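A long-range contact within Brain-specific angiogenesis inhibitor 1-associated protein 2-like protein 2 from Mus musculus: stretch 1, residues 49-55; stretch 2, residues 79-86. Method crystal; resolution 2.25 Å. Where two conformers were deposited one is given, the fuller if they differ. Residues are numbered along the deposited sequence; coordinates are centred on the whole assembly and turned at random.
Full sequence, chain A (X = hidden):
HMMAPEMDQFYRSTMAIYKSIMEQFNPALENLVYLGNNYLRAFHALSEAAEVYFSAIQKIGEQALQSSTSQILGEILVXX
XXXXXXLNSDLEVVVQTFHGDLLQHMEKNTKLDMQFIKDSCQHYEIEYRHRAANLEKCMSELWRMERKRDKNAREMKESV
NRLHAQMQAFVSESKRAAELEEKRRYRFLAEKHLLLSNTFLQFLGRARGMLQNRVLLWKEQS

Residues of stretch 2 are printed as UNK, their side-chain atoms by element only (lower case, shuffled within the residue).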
ATOM      1  N   ALA A  49      -3.814   9.944   3.322  1.00 27.00           N
ATOM      2  CA  ALA A  49      -4.462  10.214   2.053  1.00 32.71           C
ATOM      3  C   ALA A  49      -5.645   9.299   1.795  1.00 31.05           C
ATOM      4  O   ALA A  49      -6.614   9.724   1.185  1.00 44.28           O
ATOM      5  CB  ALA A  49      -3.466  10.079   0.927  1.00 21.80           C
ATOM      6  N   ALA A  50      -5.560   8.045   2.230  1.00 27.06           N
ATOM      7  CA  ALA A  50      -6.676   7.113   2.089  1.00 28.21           C
ATOM      8  C   ALA A  50      -7.804   7.481   3.032  1.00 33.79           C
ATOM      9  O   ALA A  50      -8.960   7.521   2.633  1.00 29.31           O
ATOM     10  CB  ALA A  50      -6.231   5.674   2.347  1.00 27.26           C
ATOM     11  N   GLU A  51      -7.466   7.747   4.288  1.00 30.02           N
ATOM     12  CA  GLU A  51      -8.469   8.081   5.278  1.00 30.51           C
ATOM     13  C   GLU A  51      -9.239   9.364   4.923  1.00 38.30           C
ATOM     14  O   GLU A  51     -10.443   9.457   5.169  1.00 32.39           O
ATOM     15  CB  GLU A  51      -7.820   8.177   6.659  1.00 45.74           C
ATOM     16  CG  GLU A  51      -8.762   8.587   7.778  1.00 60.74           C
ATOM     17  CD  GLU A  51      -9.690   7.466   8.232  1.00 73.34           C
ATOM     18  OE1 GLU A  51      -9.338   6.272   8.060  1.00 80.94           O
ATOM     19  OE2 GLU A  51     -10.770   7.786   8.781  1.00 69.70           O
ATOM     20  N   VAL A  52      -8.551  10.340   4.336  1.00 29.89           N
ATOM     21  CA  VAL A  52      -9.200  11.594   3.959  1.00 39.08           C
ATOM     22  C   VAL A  52     -10.076  11.384   2.727  1.00 39.27           C
ATOM     23  O   VAL A  52     -11.194  11.886   2.653  1.00 32.77           O
ATOM     24  CB  VAL A  52      -8.194  12.747   3.723  1.00 42.06           C
ATOM     25  CG1 VAL A  52      -7.486  13.113   5.019  1.00 37.95           C
ATOM     26  CG2 VAL A  52      -7.171  12.373   2.664  1.00 44.76           C
ATOM     27  N   TYR A  53      -9.571  10.628   1.761  1.00 24.26           N
ATOM     28  CA  TYR A  53     -10.380  10.245   0.615  1.00 33.22           C
ATOM     29  C   TYR A  53     -11.674   9.513   0.992  1.00 39.84           C
ATOM     30  O   TYR A  53     -12.774   9.876   0.544  1.00 31.29           O
ATOM     31  CB  TYR A  53      -9.569   9.358  -0.309  1.00 28.59           C
ATOM     32  CG  TYR A  53     -10.288   9.005  -1.584  1.00 29.35           C
ATOM     33  CD1 TYR A  53     -10.977   7.797  -1.715  1.00 29.68           C
ATOM     34  CD2 TYR A  53     -10.259   9.867  -2.669  1.00 30.56           C
ATOM     35  CE1 TYR A  53     -11.622   7.472  -2.903  1.00 27.29           C
ATOM     36  CE2 TYR A  53     -10.890   9.551  -3.857  1.00 31.60           C
ATOM     37  CZ  TYR A  53     -11.578   8.364  -3.969  1.00 30.80           C
ATOM     38  OH  TYR A  53     -12.197   8.085  -5.165  1.00 36.76           O
ATOM     39  N   PHE A  54     -11.559   8.467   1.797  1.00 36.14           N
ATOM     40  CA  PHE A  54     -12.758   7.685   2.109  1.00 31.98           C
ATOM     41  C   PHE A  54     -13.693   8.364   3.109  1.00 32.26           C
ATOM     42  O   PHE A  54     -14.894   8.104   3.122  1.00 35.28           O
ATOM     43  CB  PHE A  54     -12.424   6.237   2.463  1.00 29.21           C
ATOM     44  CG  PHE A  54     -12.252   5.371   1.247  1.00 36.41           C
ATOM     45  CD1 PHE A  54     -13.357   4.916   0.540  1.00 36.20           C
ATOM     46  CD2 PHE A  54     -10.994   5.063   0.771  1.00 22.76           C
ATOM     47  CE1 PHE A  54     -13.208   4.135  -0.608  1.00 32.16           C
ATOM     48  CE2 PHE A  54     -10.838   4.275  -0.368  1.00 26.80           C
ATOM     49  CZ  PHE A  54     -11.943   3.815  -1.056  1.00 38.94           C
ATOM     50  N   SER A  55     -13.143   9.240   3.936  1.00 37.91           N
ATOM     51  CA  SER A  55     -13.939  10.072   4.815  0.70 40.32           C
ATOM     52  C   SER A  55     -14.834  10.975   3.971  1.00 45.87           C
ATOM     53  O   SER A  55     -15.936  11.352   4.374  1.00 51.13           O
ATOM     54  CB  SER A  55     -13.010  10.914   5.682  0.70 38.59           C
ATOM     55  OG  SER A  55     -13.660  12.070   6.151  0.70 34.76           O
ATOM     56  N   UNK A  79     -20.408   2.012   3.574  1.00 25.02           N
ATOM     57  CA  UNK A  79     -19.708   0.779   3.943  1.00 34.70           C
ATOM     58  C   UNK A  79     -18.470   0.494   3.105  1.00 38.05           C
ATOM     59  O   UNK A  79     -17.740  -0.451   3.365  1.00 31.64           O
ATOM     60  c   UNK A  79     -22.587  -1.753   3.230  1.00 54.65           C
ATOM     61  n   UNK A  79     -23.893  -1.493   3.146  1.00 55.25           N
ATOM     62  c   UNK A  79     -21.635  -0.608   2.921  1.00 52.91           C
ATOM     63  o   UNK A  79     -22.146  -2.858   3.553  1.00 66.82           O
ATOM     64  c   UNK A  79     -20.631  -0.439   4.019  1.00 45.44           C
ATOM     65  N   UNK A  80     -18.227   1.324   2.104  1.00 32.57           N
ATOM     66  CA  UNK A  80     -16.973   1.257   1.385  1.00 29.25           C
ATOM     67  C   UNK A  80     -15.917   1.962   2.208  1.00 36.70           C
ATOM     68  O   UNK A  80     -14.803   1.458   2.361  1.00 45.83           O
ATOM     69  s   UNK A  80     -18.052   1.977  -2.555  1.00 36.35           S
ATOM     70  c   UNK A  80     -17.765   1.036  -1.035  1.00 35.08           C
ATOM     71  c   UNK A  80     -17.093   1.896   0.011  1.00 21.66           C
ATOM     72  c   UNK A  80     -18.562   0.672  -3.667  1.00 32.90           C
ATOM     73  N   UNK A  81     -16.260   3.126   2.747  1.00 25.23           N
ATOM     74  CA  UNK A  81     -15.334   3.824   3.631  1.00 34.80           C
ATOM     75  C   UNK A  81     -15.062   2.998   4.890  1.00 39.63           C
ATOM     76  O   UNK A  81     -13.917   2.871   5.314  1.00 37.93           O
ATOM     77  o   UNK A  81     -16.853   5.112   5.007  1.00 55.35           O
ATOM     78  c   UNK A  81     -15.847   5.207   4.013  1.00 37.24           C
ATOM     79  N   UNK A  82     -16.109   2.451   5.495  1.00 29.39           N
ATOM     80  CA  UNK A  82     -15.929   1.562   6.639  1.00 39.63           C
ATOM     81  C   UNK A  82     -14.949   0.429   6.330  1.00 34.50           C
ATOM     82  O   UNK A  82     -14.078   0.120   7.149  1.00 32.21           O
ATOM     83  c   UNK A  82     -17.275   1.002   7.109  1.00 53.53           C
ATOM     84  o   UNK A  82     -17.686   3.220   7.866  1.00 56.64           O
ATOM     85  o   UNK A  82     -19.305   1.741   8.111  1.00 70.97           O
ATOM     86  c   UNK A  82     -18.153   2.062   7.741  1.00 59.92           C
ATOM     87  N   UNK A  83     -15.083  -0.178   5.150  1.00 38.54           N
ATOM     88  CA  UNK A  83     -14.184  -1.260   4.730  1.00 43.79           C
ATOM     89  C   UNK A  83     -12.743  -0.798   4.621  1.00 46.44           C
ATOM     90  O   UNK A  83     -11.826  -1.472   5.108  1.00 41.35           O
ATOM     91  c   UNK A  83     -14.565  -1.831   3.358  1.00 38.87           C
ATOM     92  c   UNK A  83     -13.607  -2.971   2.953  1.00 29.97           C
ATOM     93  o   UNK A  83     -15.899  -2.338   3.409  1.00 27.17           O
ATOM     94  N   UNK A  84     -12.544   0.336   3.957  1.00 31.41           N
ATOM     95  CA  UNK A  84     -11.209   0.867   3.810  1.00 37.37           C
ATOM     96  C   UNK A  84     -10.648   1.139   5.205  1.00 40.75           C
ATOM     97  O   UNK A  84      -9.496   0.813   5.493  1.00 31.41           O
ATOM     98  c   UNK A  84      -9.587   3.643   4.105  1.00 53.50           C
ATOM     99  c   UNK A  84      -9.835   2.814   2.859  1.00 41.60           C
ATOM    100  n   UNK A  84     -10.673   4.001   4.796  1.00 53.23           N
ATOM    101  c   UNK A  84     -11.196   2.108   2.912  1.00 43.18           C
ATOM    102  o   UNK A  84      -8.445   3.957   4.450  1.00 58.68           O
ATOM    103  N   UNK A  85     -11.461   1.694   6.102  1.00 34.47           N
ATOM    104  CA  UNK A  85     -10.984   1.911   7.465  0.70 41.30           C
ATOM    105  C   UNK A  85     -10.466   0.612   8.086  1.00 51.63           C
ATOM    106  O   UNK A  85      -9.428   0.605   8.733  1.00 49.21           O
ATOM    107  c   UNK A  85     -11.559   2.996   9.691  0.70 48.29           C
ATOM    108  n   UNK A  85     -16.150   3.220  10.109  0.70 66.81           N
ATOM    109  c   UNK A  85     -12.554   3.949  10.355  0.70 55.38           C
ATOM    110  n   UNK A  85     -14.909   4.817   9.028  0.70 65.69           N
ATOM    111  n   UNK A  85     -13.890   3.373  10.519  0.70 58.41           N
ATOM    112  c   UNK A  85     -14.981   3.802   9.884  0.70 65.13           C
ATOM    113  c   UNK A  85     -12.061   2.532   8.340  0.70 44.59           C
ATOM    114  N   UNK A  86     -11.170  -0.492   7.854  1.00 47.61           N
ATOM    115  CA  UNK A  86     -10.774  -1.793   8.411  1.00 44.44           C
ATOM    116  C   UNK A  86      -9.476  -2.318   7.820  1.00 46.55           C
ATOM    117  O   UNK A  86      -8.586  -2.719   8.559  1.00 42.85           O
ATOM    118  c   UNK A  86     -11.870  -2.836   8.220  1.00 39.93           C
ATOM    119  n   UNK A  86     -15.214  -2.063   9.525  1.00 78.11           N
ATOM    120  c   UNK A  86     -14.421  -2.407   8.457  1.00 72.68           C
ATOM    121  n   UNK A  86     -13.205  -2.209  10.264  1.00 72.27           N
ATOM    122  c   UNK A  86     -14.457  -1.951  10.604  1.00 78.49           C
ATOM    123  c   UNK A  86     -13.149  -2.495   8.917  1.00 63.15           C
TER

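Position 79 carries five side-chain atoms: three carbons in a chain, the third bonded to one oxygen and one nitrogen. That terminal amide on a three-carbon chain is Gln-79. Its side chain is out of reach of stretch 1, and both ends of the amide are hydrogen-bonded elsewhere in the structure.

Position 80 has two carbons, a sulfur and a last carbon, unbranched; a thioether of this length is Met-80. Its chi angles (m, t, t) lead the tip away from stretch 1, and its closest contact is made by the backbone, with Met-80 O 4.2 Å from Phe-54 CD1.

Position 81 has one carbon and one oxygen, the carbon set against Phe-54 O, hence Ser-81. Its small side chain accompanies a close approach of the helices: the CA atoms of Phe-54 and Ser-81 are 4.9 Å apart, and Ser-81 CB lies 3.2 Å from Phe-54 O.

Position 82 shows two carbons, the second bearing two oxygens. This short carboxylate is Asp-82, whose CA-to-CB bond points away from stretch 1.

Position 83 branches at its first carbon into one oxygen and one carbon. The element pattern gives Thr-83, out of reach of stretch 1; its OG1 donates a hydrogen bond of 2.6 Å to Gln-79 O, one turn back.

At position 84 a three-carbon chain again ends in one oxygen and one nitrogen, but here CA-to-CB points toward stretch 1, the first carbon lying over the Phe-54 ring and the oxygen near Ala-50 CB; this is Gln-84. Gln-84 CB sits 3.9 Å from the centroid of the Phe-54 ring, 20° off the normal, a CH-pi contact over the face. Gln-84 CG approaches Phe-54 CD2 to 3.3 Å, and Gln-84 OE1 lies 3.5 Å from Ala-50 CB. Gln-84 NE2 makes a weak hydrogen bond to Ser-81 O (3.5 Å).

Position 85 has three carbons, a nitrogen, then a carbon carrying two more nitrogens, with a chain carbon near Glu-51 OE1: a guanidinium, so Arg-85. Its NH1 forms a salt bridge with Asp-82 OD1 at 2.7 Å, within its own helix, while Arg-85 CG lies 4.3 Å from Glu-51 OE1.

Position 86 has one carbon followed by a five-membered ring of three carbons and two nitrogens, an imidazole: His-86, exposed and out of reach of stretch 1.

The two helices run nearly antiparallel (164°), with axes 9.3 Å apart at closest approach, and bury 323 Å² in total. No hydrogen bond or salt bridge joins them, so packing carries the contact. Phe-54 and Gln-84 contribute the largest covered areas, 94 and 86 Å², with Ser-81 beside them where the backbones come close.

Stretch 2, residues 79-86: QMSDTQRH
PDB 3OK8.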